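Long-range contacts in 3-dehydroquinate dehydratase (Geobacillus kaustophilus, PDB 2YR1), which probably catalyses the cis-dehydration of 3-dehydroquinate to 3-dehydroshikimate, the third step of the chorismate pathway that leads to the aromatic amino acids: residues T18-I22 and L249-Q253; A24-G28 and N232-A236; K155-L159 and A191-A195. One frame throughout, in Å; residues are numbered along the deposited sequence.

Contact 1. Residues T18-I22 and L249-Q253; sequences TEPCI and LSILQ
An extended run leading into a strand lies beside the flank of a helix. In 18-22, Thr18 is turned (phi/psi -83/-37), while Glu19 to Ile22 are extended, and the strand begins at Cys21. Residues 249-253 are regular helix, with Gln253 N hydrogen-bonded to Leu249 O at 2.7 Å. CA atoms are 8.3 Å apart for Pro20 and Leu249 and 8.8 Å for Glu19 and Gln253, so side chains make the contact. Leu249 and Gln253, one helical turn apart, both point their CA-to-CB bonds toward 18-22.

Leu249 is in the mt rotamer. Its CD2 packs 4.2 Å from Pro20 CG, and its CD1 lies 4.1 Å from Ile22 CD1. Ile22, also mt, points its CB sideways, but this side chain brings CD1 up to Leu249. In Gln253, chi1 m and chi2 t carry the amide across, and chi3 of -77° turns NE2 to 3.5 Å from Pro20 CD. Glu19 folds back with chi1, chi2 and chi3 all near -60°. Its OE1 accepts a weak hydrogen bond from Gln253 NE2 at 3.3 Å. In all, 218 Å² is buried.

The loop entering the first barrel strand, and Ile22 at the strand's start, thus pack on the last helix, 242-256, of a TIM barrel. Ile22 also meets Ile242, Val245 and Arg246, and Leu249 touches Trp220. Cys21 pairs with Ala225 and Thr227, Ile22 with Leu48, so strand 21-26 lies between strands 226-228 and 48-52. Leu252 of the same helix packs on Leu217 of the second subunit.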
ATOM      1  N   THR A  18       5.011  14.410 -10.069  1.00 24.11           N
ATOM      2  CA  THR A  18       3.691  13.980  -9.644  1.00 28.75           C
ATOM      3  C   THR A  18       3.477  12.508  -9.995  1.00 25.22           C
ATOM      4  O   THR A  18       2.851  11.770  -9.250  1.00 24.64           O
ATOM      5  CB  THR A  18       2.607  14.775 -10.381  1.00 27.79           C
ATOM      6  OG1 THR A  18       2.839  16.176 -10.208  1.00 40.48           O
ATOM      7  CG2 THR A  18       1.230  14.415  -9.831  1.00 43.30           C
ATOM      8  N   GLU A  19       4.002  12.103 -11.145  1.00 23.81           N
ATOM      9  CA  GLU A  19       3.836  10.742 -11.634  1.00 20.95           C
ATOM     10  C   GLU A  19       4.936   9.760 -11.259  1.00 22.36           C
ATOM     11  O   GLU A  19       6.128  10.037 -11.430  1.00 17.94           O
ATOM     12  CB  GLU A  19       3.733  10.744 -13.160  1.00 25.64           C
ATOM     13  CG  GLU A  19       2.779  11.753 -13.718  1.00 27.17           C
ATOM     14  CD  GLU A  19       1.422  11.646 -13.089  1.00 34.38           C
ATOM     15  OE1 GLU A  19       0.792  10.569 -13.219  1.00 34.60           O
ATOM     16  OE2 GLU A  19       0.992  12.638 -12.461  1.00 34.67           O
ATOM     17  N   PRO A  20       4.552   8.597 -10.729  1.00 20.42           N
ATOM     18  CA  PRO A  20       5.660   7.695 -10.417  1.00 18.03           C
ATOM     19  C   PRO A  20       6.189   7.120 -11.755  1.00 20.86           C
ATOM     20  O   PRO A  20       5.439   6.995 -12.719  1.00 20.67           O
ATOM     21  CB  PRO A  20       5.023   6.640  -9.491  1.00 22.41           C
ATOM     22  CG  PRO A  20       3.534   6.834  -9.591  1.00 20.92           C
ATOM     23  CD  PRO A  20       3.334   8.284  -9.957  1.00 25.40           C
ATOM     24  N   CYS A  21       7.482   6.835 -11.847  1.00 18.89           N
ATOM     25  CA  CYS A  21       8.017   6.264 -13.091  1.00 23.89           C
ATOM     26  C   CYS A  21       8.146   4.758 -12.997  1.00 22.06           C
ATOM     27  O   CYS A  21       8.507   4.223 -11.949  1.00 17.66           O
ATOM     28  CB  CYS A  21       9.384   6.853 -13.420  1.00 24.58           C
ATOM     29  SG  CYS A  21       9.286   8.569 -13.841  1.00 27.54           S
ATOM     30  N   ILE A  22       7.830   4.077 -14.092  1.00 19.47           N
ATOM     31  CA  ILE A  22       7.933   2.631 -14.138  1.00 19.29           C
ATOM     32  C   ILE A  22       9.169   2.240 -14.939  1.00 19.16           C
ATOM     33  O   ILE A  22       9.301   2.609 -16.117  1.00 21.11           O
ATOM     34  CB  ILE A  22       6.710   1.985 -14.830  1.00 18.63           C
ATOM     35  CG1 ILE A  22       5.424   2.342 -14.086  1.00 24.18           C
ATOM     36  CG2 ILE A  22       6.898   0.496 -14.874  1.00 18.20           C
ATOM     37  CD1 ILE A  22       4.152   1.800 -14.725  1.00 24.77           C
ATOM     38  N   LEU A 249      -1.751   1.878  -9.909  1.00 22.13           N
ATOM     39  CA  LEU A 249      -1.293   3.254  -9.793  1.00 22.63           C
ATOM     40  C   LEU A 249      -2.384   4.232 -10.142  1.00 18.59           C
ATOM     41  O   LEU A 249      -2.536   5.245  -9.471  1.00 23.74           O
ATOM     42  CB  LEU A 249      -0.094   3.521 -10.702  1.00 22.98           C
ATOM     43  CG  LEU A 249       1.217   2.835 -10.321  1.00 25.89           C
ATOM     44  CD1 LEU A 249       2.308   3.255 -11.317  1.00 25.99           C
ATOM     45  CD2 LEU A 249       1.601   3.228  -8.895  1.00 27.23           C
ATOM     46  N   SER A 250      -3.131   3.942 -11.203  1.00 23.46           N
ATOM     47  CA  SER A 250      -4.193   4.835 -11.640  1.00 26.94           C
ATOM     48  C   SER A 250      -5.278   4.961 -10.570  1.00 24.36           C
ATOM     49  O   SER A 250      -5.727   6.062 -10.257  1.00 21.15           O
ATOM     50  CB  SER A 250      -4.783   4.340 -12.957  1.00 35.08           C
ATOM     51  OG  SER A 250      -3.789   4.368 -13.974  1.00 47.64           O
ATOM     52  N   ILE A 251      -5.667   3.837  -9.989  1.00 19.92           N
ATOM     53  CA  ILE A 251      -6.683   3.847  -8.945  1.00 24.76           C
ATOM     54  C   ILE A 251      -6.124   4.563  -7.717  1.00 22.76           C
ATOM     55  O   ILE A 251      -6.727   5.490  -7.195  1.00 23.66           O
ATOM     56  CB  ILE A 251      -7.078   2.415  -8.586  1.00 23.14           C
ATOM     57  CG1 ILE A 251      -7.784   1.792  -9.793  1.00 24.79           C
ATOM     58  CG2 ILE A 251      -7.951   2.405  -7.327  1.00 26.47           C
ATOM     59  CD1 ILE A 251      -7.993   0.315  -9.692  1.00 29.51           C
ATOM     60  N   LEU A 252      -4.945   4.148  -7.284  1.00 22.63           N
ATOM     61  CA  LEU A 252      -4.325   4.758  -6.125  1.00 24.14           C
ATOM     62  C   LEU A 252      -4.169   6.260  -6.334  1.00 26.60           C
ATOM     63  O   LEU A 252      -4.397   7.034  -5.416  1.00 23.12           O
ATOM     64  CB  LEU A 252      -2.961   4.109  -5.866  1.00 22.27           C
ATOM     65  CG  LEU A 252      -2.324   4.274  -4.488  1.00 25.78           C
ATOM     66  CD1 LEU A 252      -3.322   3.871  -3.384  1.00 17.62           C
ATOM     67  CD2 LEU A 252      -1.056   3.410  -4.435  1.00 17.35           C
ATOM     68  N   GLN A 253      -3.806   6.668  -7.551  1.00 23.25           N
ATOM     69  CA  GLN A 253      -3.602   8.075  -7.840  1.00 23.39           C
ATOM     70  C   GLN A 253      -4.854   8.932  -7.828  1.00 31.45           C
ATOM     71  O   GLN A 253      -4.838  10.045  -7.288  1.00 32.13           O
ATOM     72  CB  GLN A 253      -2.875   8.245  -9.173  1.00 29.65           C
ATOM     73  CG  GLN A 253      -1.392   7.965  -9.048  1.00 29.19           C
ATOM     74  CD  GLN A 253      -0.607   8.376 -10.261  1.00 33.92           C
ATOM     75  OE1 GLN A 253      -0.617   7.694 -11.288  1.00 37.97           O
ATOM     76  NE2 GLN A 253       0.083   9.507 -10.156  1.00 37.93           N
TER

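Contact 2. Residues A24-G28 and N232-A236; sequences APVVG and NQSSA
This is a water-bridged contact between the first strand of the TIM barrel, 21-26, and the loop that follows its last strand, 226-228. Residues 24-28 are extended throughout. Residues 232-236 have no regular secondary structure; Ser235 (phi/psi -114/-5) breaks the otherwise extended course from Gln233 to Ala236. The closest CA pair is Pro25 and Ser235, 6.2 Å apart.

No direct hydrogen bond crosses. Instead Pro25 O accepts from two waters, at 2.9 Å from water 1 and 2.7 Å from water 2. Water 1 accepts from Gln233 N at 3.1 Å. Water 2 accepts from Asn232 N at 2.8 Å and donates to Gln233 O at 3.0 Å.

Pro25 and Val27, alternate residues of the extended chain, point toward the loop. Val27, chi1 m, sets CG1 3.9 Å from Ser235 CB and CG2 3.2 Å from Gln233 CD. The Pro25 ring places CG 3.6 Å from Gln233 O.

Ser235 is predicted to bind 3-dehydroquinate, as are Gln239 and Arg52. Its N hydrogen-bonds to Gln239 OE1 and its O to Arg52 NH1, so the contact probably lines the substrate site. Ser235, chi1 p, brings its OG to 3.4 Å from Pro25 CB.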
ATOM      1  N   ALA A  24      11.490  -0.911 -16.490  1.00 24.75           N
ATOM      2  CA  ALA A  24      11.409  -2.331 -16.840  1.00 24.16           C
ATOM      3  C   ALA A  24      12.791  -2.869 -17.216  1.00 24.58           C
ATOM      4  O   ALA A  24      13.483  -2.290 -18.045  1.00 21.99           O
ATOM      5  CB  ALA A  24      10.422  -2.522 -17.998  1.00 20.46           C
ATOM      6  N   PRO A  25      13.200  -3.999 -16.622  1.00 24.75           N
ATOM      7  CA  PRO A  25      14.512  -4.555 -16.937  1.00 26.18           C
ATOM      8  C   PRO A  25      14.548  -5.395 -18.207  1.00 28.58           C
ATOM      9  O   PRO A  25      13.565  -6.001 -18.596  1.00 23.95           O
ATOM     10  CB  PRO A  25      14.803  -5.412 -15.724  1.00 19.53           C
ATOM     11  CG  PRO A  25      13.449  -6.030 -15.491  1.00 24.94           C
ATOM     12  CD  PRO A  25      12.541  -4.809 -15.582  1.00 24.64           C
ATOM     13  N   VAL A  26      15.705  -5.410 -18.845  1.00 33.59           N
ATOM     14  CA  VAL A  26      15.920  -6.221 -20.027  1.00 34.09           C
ATOM     15  C   VAL A  26      17.105  -7.066 -19.605  1.00 33.40           C
ATOM     16  O   VAL A  26      18.168  -6.529 -19.281  1.00 33.83           O
ATOM     17  CB  VAL A  26      16.333  -5.392 -21.256  1.00 39.45           C
ATOM     18  CG1 VAL A  26      16.749  -6.327 -22.382  1.00 39.98           C
ATOM     19  CG2 VAL A  26      15.192  -4.519 -21.713  1.00 38.05           C
ATOM     20  N   VAL A  27      16.905  -8.378 -19.544  1.00 32.21           N
ATOM     21  CA  VAL A  27      17.972  -9.288 -19.174  1.00 33.88           C
ATOM     22  C   VAL A  27      18.176 -10.192 -20.378  1.00 42.66           C
ATOM     23  O   VAL A  27      17.232 -10.812 -20.883  1.00 46.83           O
ATOM     24  CB  VAL A  27      17.618 -10.148 -17.929  1.00 32.37           C
ATOM     25  CG1 VAL A  27      17.386  -9.255 -16.720  1.00 33.72           C
ATOM     26  CG2 VAL A  27      16.393 -10.995 -18.202  1.00 32.36           C
ATOM     27  N   GLY A  28      19.407 -10.234 -20.859  1.00 42.66           N
ATOM     28  CA  GLY A  28      19.712 -11.058 -22.010  1.00 45.33           C
ATOM     29  C   GLY A  28      21.145 -11.531 -21.931  1.00 46.54           C
ATOM     30  O   GLY A  28      22.063 -10.722 -21.840  1.00 43.25           O
ATOM     31  N   ASN A 232       9.057  -7.964 -19.707  1.00 33.20           N
ATOM     32  CA  ASN A 232       9.261  -9.234 -20.402  1.00 34.34           C
ATOM     33  C   ASN A 232       9.727 -10.252 -19.380  1.00 35.03           C
ATOM     34  O   ASN A 232       9.033 -11.235 -19.106  1.00 34.50           O
ATOM     35  CB  ASN A 232      10.315  -9.135 -21.514  1.00 33.78           C
ATOM     36  CG  ASN A 232      10.495 -10.463 -22.265  1.00 34.69           C
ATOM     37  OD1 ASN A 232       9.631 -10.871 -23.041  1.00 36.91           O
ATOM     38  ND2 ASN A 232      11.605 -11.145 -22.014  1.00 35.75           N
ATOM     39  N   GLN A 233      10.906 -10.012 -18.817  1.00 34.46           N
ATOM     40  CA  GLN A 233      11.470 -10.915 -17.822  1.00 38.31           C
ATOM     41  C   GLN A 233      11.643 -10.221 -16.482  1.00 35.76           C
ATOM     42  O   GLN A 233      11.589  -9.001 -16.398  1.00 42.21           O
ATOM     43  CB  GLN A 233      12.823 -11.446 -18.301  1.00 45.49           C
ATOM     44  CG  GLN A 233      13.079 -12.902 -17.926  1.00 56.52           C
ATOM     45  CD  GLN A 233      14.353 -13.457 -18.544  1.00 61.31           C
ATOM     46  OE1 GLN A 233      14.557 -13.370 -19.760  1.00 58.60           O
ATOM     47  NE2 GLN A 233      15.217 -14.038 -17.707  1.00 60.95           N
ATOM     48  N   SER A 234      11.847 -11.010 -15.433  1.00 36.61           N
ATOM     49  CA  SER A 234      12.043 -10.486 -14.088  1.00 34.74           C
ATOM     50  C   SER A 234      13.544 -10.392 -13.836  1.00 36.44           C
ATOM     51  O   SER A 234      14.294 -11.290 -14.221  1.00 35.22           O
ATOM     52  CB  SER A 234      11.398 -11.430 -13.059  1.00 30.79           C
ATOM     53  OG  SER A 234      11.633 -11.003 -11.724  1.00 36.30           O
ATOM     54  N   SER A 235      13.986  -9.307 -13.202  1.00 35.46           N
ATOM     55  CA  SER A 235      15.411  -9.139 -12.904  1.00 37.17           C
ATOM     56  C   SER A 235      15.619  -9.183 -11.396  1.00 36.20           C
ATOM     57  O   SER A 235      16.748  -9.145 -10.916  1.00 35.94           O
ATOM     58  CB  SER A 235      15.931  -7.803 -13.449  1.00 32.16           C
ATOM     59  OG  SER A 235      15.423  -6.717 -12.689  1.00 34.05           O
ATOM     60  N   ALA A 236      14.512  -9.255 -10.659  1.00 35.09           N
ATOM     61  CA  ALA A 236      14.540  -9.300  -9.202  1.00 35.77           C
ATOM     62  C   ALA A 236      13.209  -9.840  -8.644  1.00 34.18           C
ATOM     63  O   ALA A 236      12.155  -9.653  -9.239  1.00 32.47           O
ATOM     64  CB  ALA A 236      14.815  -7.900  -8.641  1.00 34.28           C
TER
HETATM   65  O   HOH W   1      13.268  -8.453 -20.163  1.00 27.49           O
HETATM   66  O   HOH W   2      10.998  -6.713 -18.169  1.00 30.24           O

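Contact 3. Residues K155-L159 and A191-A195; sequences KETLL and ATEEA
Two regular helical segments cross at a signed angle of -44°. Their axes approach to 9.2 Å, and their N-to-C directions run broadly the same way. Each has its i to i+4 backbone hydrogen bond, Leu159 N to Lys155 O at 2.9 Å and Ala195 N to Ala191 O at 2.8 Å. The closest CA pair is Lys155 and Ala191, at 5.3 Å.

Apolar packing relies on small residues. Ala191 CB points toward 155-159 and meets Leu158 CB at 3.7 Å and Lys155 CG at 4.1 Å. Leu159 is in the tp rotamer. Its CB points sideways, yet CD1 reaches Ala195, 3.7 Å from CA and 3.9 Å from CB.

The charged contact is a salt bridge. Lys155 NZ donates to Glu194 OE1 at 3.1 Å. In the lysine, chi1 and chi2 (both t) bring CD within 2.9 Å of Glu194 OE1, a tight contact, and the p turns at chi3 and chi4 bring NZ back to it. Glu194, chi1 m and chi2 t, reaches across, and its OE1 also lies 3.8 Å from Leu159 CD2.

Around the pair, Leu158 packs on Tyr148 of strand 141-148, and Thr192 OG1 hydrogen-bonds to Thr205 OG1 of strand 203-207. Strand 172-177 separates the two helices in sequence. The contact is typical of consecutive helices packed side by side in the outer layer of a TIM barrel.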
ATOM      1  N   LYS A 155      16.048   0.656  10.173  1.00 20.14           N
ATOM      2  CA  LYS A 155      15.729   1.925   9.531  1.00 24.51           C
ATOM      3  C   LYS A 155      16.935   2.872   9.531  1.00 20.60           C
ATOM      4  O   LYS A 155      17.192   3.546   8.545  1.00 20.39           O
ATOM      5  CB  LYS A 155      14.560   2.598  10.249  1.00 26.74           C
ATOM      6  CG  LYS A 155      14.316   4.018   9.799  1.00 34.95           C
ATOM      7  CD  LYS A 155      13.597   4.834  10.863  1.00 35.94           C
ATOM      8  CE  LYS A 155      14.510   5.181  12.050  1.00 38.79           C
ATOM      9  NZ  LYS A 155      15.782   5.885  11.686  1.00 23.49           N
ATOM     10  N   GLU A 156      17.679   2.923  10.631  1.00 20.52           N
ATOM     11  CA  GLU A 156      18.863   3.796  10.701  1.00 22.74           C
ATOM     12  C   GLU A 156      19.902   3.485   9.616  1.00 20.50           C
ATOM     13  O   GLU A 156      20.525   4.379   9.052  1.00 24.34           O
ATOM     14  CB  GLU A 156      19.537   3.663  12.073  1.00 25.22           C
ATOM     15  CG  GLU A 156      20.265   4.926  12.511  1.00 42.79           C
ATOM     16  CD  GLU A 156      21.773   4.938  12.222  1.00 56.13           C
ATOM     17  OE1 GLU A 156      22.177   4.636  11.066  1.00 54.96           O
ATOM     18  OE2 GLU A 156      22.557   5.274  13.160  1.00 54.51           O
ATOM     19  N   THR A 157      20.109   2.205   9.354  1.00 21.62           N
ATOM     20  CA  THR A 157      21.084   1.771   8.355  1.00 21.55           C
ATOM     21  C   THR A 157      20.635   2.192   6.961  1.00 20.56           C
ATOM     22  O   THR A 157      21.434   2.676   6.163  1.00 18.63           O
ATOM     23  CB  THR A 157      21.247   0.248   8.420  1.00 22.44           C
ATOM     24  OG1 THR A 157      21.488  -0.123   9.779  1.00 27.24           O
ATOM     25  CG2 THR A 157      22.420  -0.222   7.583  1.00 25.13           C
ATOM     26  N   LEU A 158      19.343   2.023   6.681  1.00 17.69           N
ATOM     27  CA  LEU A 158      18.792   2.389   5.376  1.00 15.52           C
ATOM     28  C   LEU A 158      18.883   3.898   5.183  1.00 18.72           C
ATOM     29  O   LEU A 158      19.227   4.385   4.097  1.00 16.25           O
ATOM     30  CB  LEU A 158      17.333   1.909   5.278  1.00 14.87           C
ATOM     31  CG  LEU A 158      17.194   0.385   5.394  1.00 15.60           C
ATOM     32  CD1 LEU A 158      15.738  -0.033   5.245  1.00 20.40           C
ATOM     33  CD2 LEU A 158      18.071  -0.291   4.333  1.00 16.75           C
ATOM     34  N   LEU A 159      18.565   4.641   6.236  1.00 14.62           N
ATOM     35  CA  LEU A 159      18.638   6.095   6.157  1.00 15.22           C
ATOM     36  C   LEU A 159      20.100   6.535   5.919  1.00 16.39           C
ATOM     37  O   LEU A 159      20.360   7.388   5.076  1.00 16.37           O
ATOM     38  CB  LEU A 159      18.070   6.717   7.434  1.00 17.13           C
ATOM     39  CG  LEU A 159      18.132   8.249   7.503  1.00 21.82           C
ATOM     40  CD1 LEU A 159      17.545   8.865   6.232  1.00 19.12           C
ATOM     41  CD2 LEU A 159      17.370   8.721   8.746  1.00 21.87           C
ATOM     42  N   ALA A 191      11.845   4.282   6.348  1.00 12.92           N
ATOM     43  CA  ALA A 191      13.145   4.823   5.968  1.00 13.80           C
ATOM     44  C   ALA A 191      13.017   5.683   4.712  1.00 15.34           C
ATOM     45  O   ALA A 191      13.720   6.682   4.562  1.00 13.33           O
ATOM     46  CB  ALA A 191      14.153   3.695   5.715  1.00 13.55           C
ATOM     47  N   THR A 192      12.153   5.268   3.795  1.00 14.64           N
ATOM     48  CA  THR A 192      11.972   6.009   2.557  1.00 14.29           C
ATOM     49  C   THR A 192      11.448   7.401   2.870  1.00 15.11           C
ATOM     50  O   THR A 192      12.005   8.404   2.412  1.00 13.88           O
ATOM     51  CB  THR A 192      10.980   5.288   1.628  1.00  9.37           C
ATOM     52  OG1 THR A 192      11.469   3.960   1.370  1.00 17.62           O
ATOM     53  CG2 THR A 192      10.825   6.045   0.313  1.00  7.38           C
ATOM     54  N   GLU A 193      10.380   7.441   3.663  1.00 14.19           N
ATOM     55  CA  GLU A 193       9.747   8.694   4.065  1.00 20.13           C
ATOM     56  C   GLU A 193      10.703   9.582   4.868  1.00 14.35           C
ATOM     57  O   GLU A 193      10.719  10.812   4.711  1.00 16.89           O
ATOM     58  CB  GLU A 193       8.474   8.386   4.886  1.00 20.04           C
ATOM     59  CG  GLU A 193       7.664   9.620   5.329  1.00 26.22           C
ATOM     60  CD  GLU A 193       7.170  10.487   4.163  1.00 27.47           C
ATOM     61  OE1 GLU A 193       6.690   9.942   3.146  1.00 31.93           O
ATOM     62  OE2 GLU A 193       7.250  11.730   4.269  1.00 32.93           O
ATOM     63  N   GLU A 194      11.491   8.981   5.743  1.00 16.45           N
ATOM     64  CA  GLU A 194      12.447   9.795   6.498  1.00 20.77           C
ATOM     65  C   GLU A 194      13.525  10.341   5.568  1.00 21.18           C
ATOM     66  O   GLU A 194      13.897  11.506   5.663  1.00 23.91           O
ATOM     67  CB  GLU A 194      13.095   8.991   7.607  1.00 16.47           C
ATOM     68  CG  GLU A 194      12.237   8.884   8.822  1.00 24.53           C
ATOM     69  CD  GLU A 194      12.775   7.892   9.826  1.00 28.19           C
ATOM     70  OE1 GLU A 194      13.956   7.491   9.703  1.00 38.94           O
ATOM     71  OE2 GLU A 194      12.012   7.510  10.739  1.00 31.53           O
ATOM     72  N   ALA A 195      14.015   9.502   4.661  1.00 17.06           N
ATOM     73  CA  ALA A 195      15.050   9.922   3.722  1.00 16.15           C
ATOM     74  C   ALA A 195      14.543  11.041   2.816  1.00 20.29           C
ATOM     75  O   ALA A 195      15.267  11.990   2.494  1.00 21.17           O
ATOM     76  CB  ALA A 195      15.503   8.727   2.890  1.00 18.30           C
TER

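All three contacts belong to one TIM barrel. Contacts 1 and 2 both use strand 21-26, contact 1 at its first residues and contact 2 further along, and their centres are 21 Å apart. Their partners, helix 242-256 and the loop 232-236, both follow strand 226-228. Contact 1 lies on the helical layer and contact 2 beside the predicted substrate site. Along the chain contact 3 falls inside the span of contact 2, and that inside the span of contact 1. Its centre is 22 Å from contact 1 and 27 Å from contact 2. Contact 3 joins neighbouring helices, while the others bring the first strand together with the segments that follow the last, where the barrel closes.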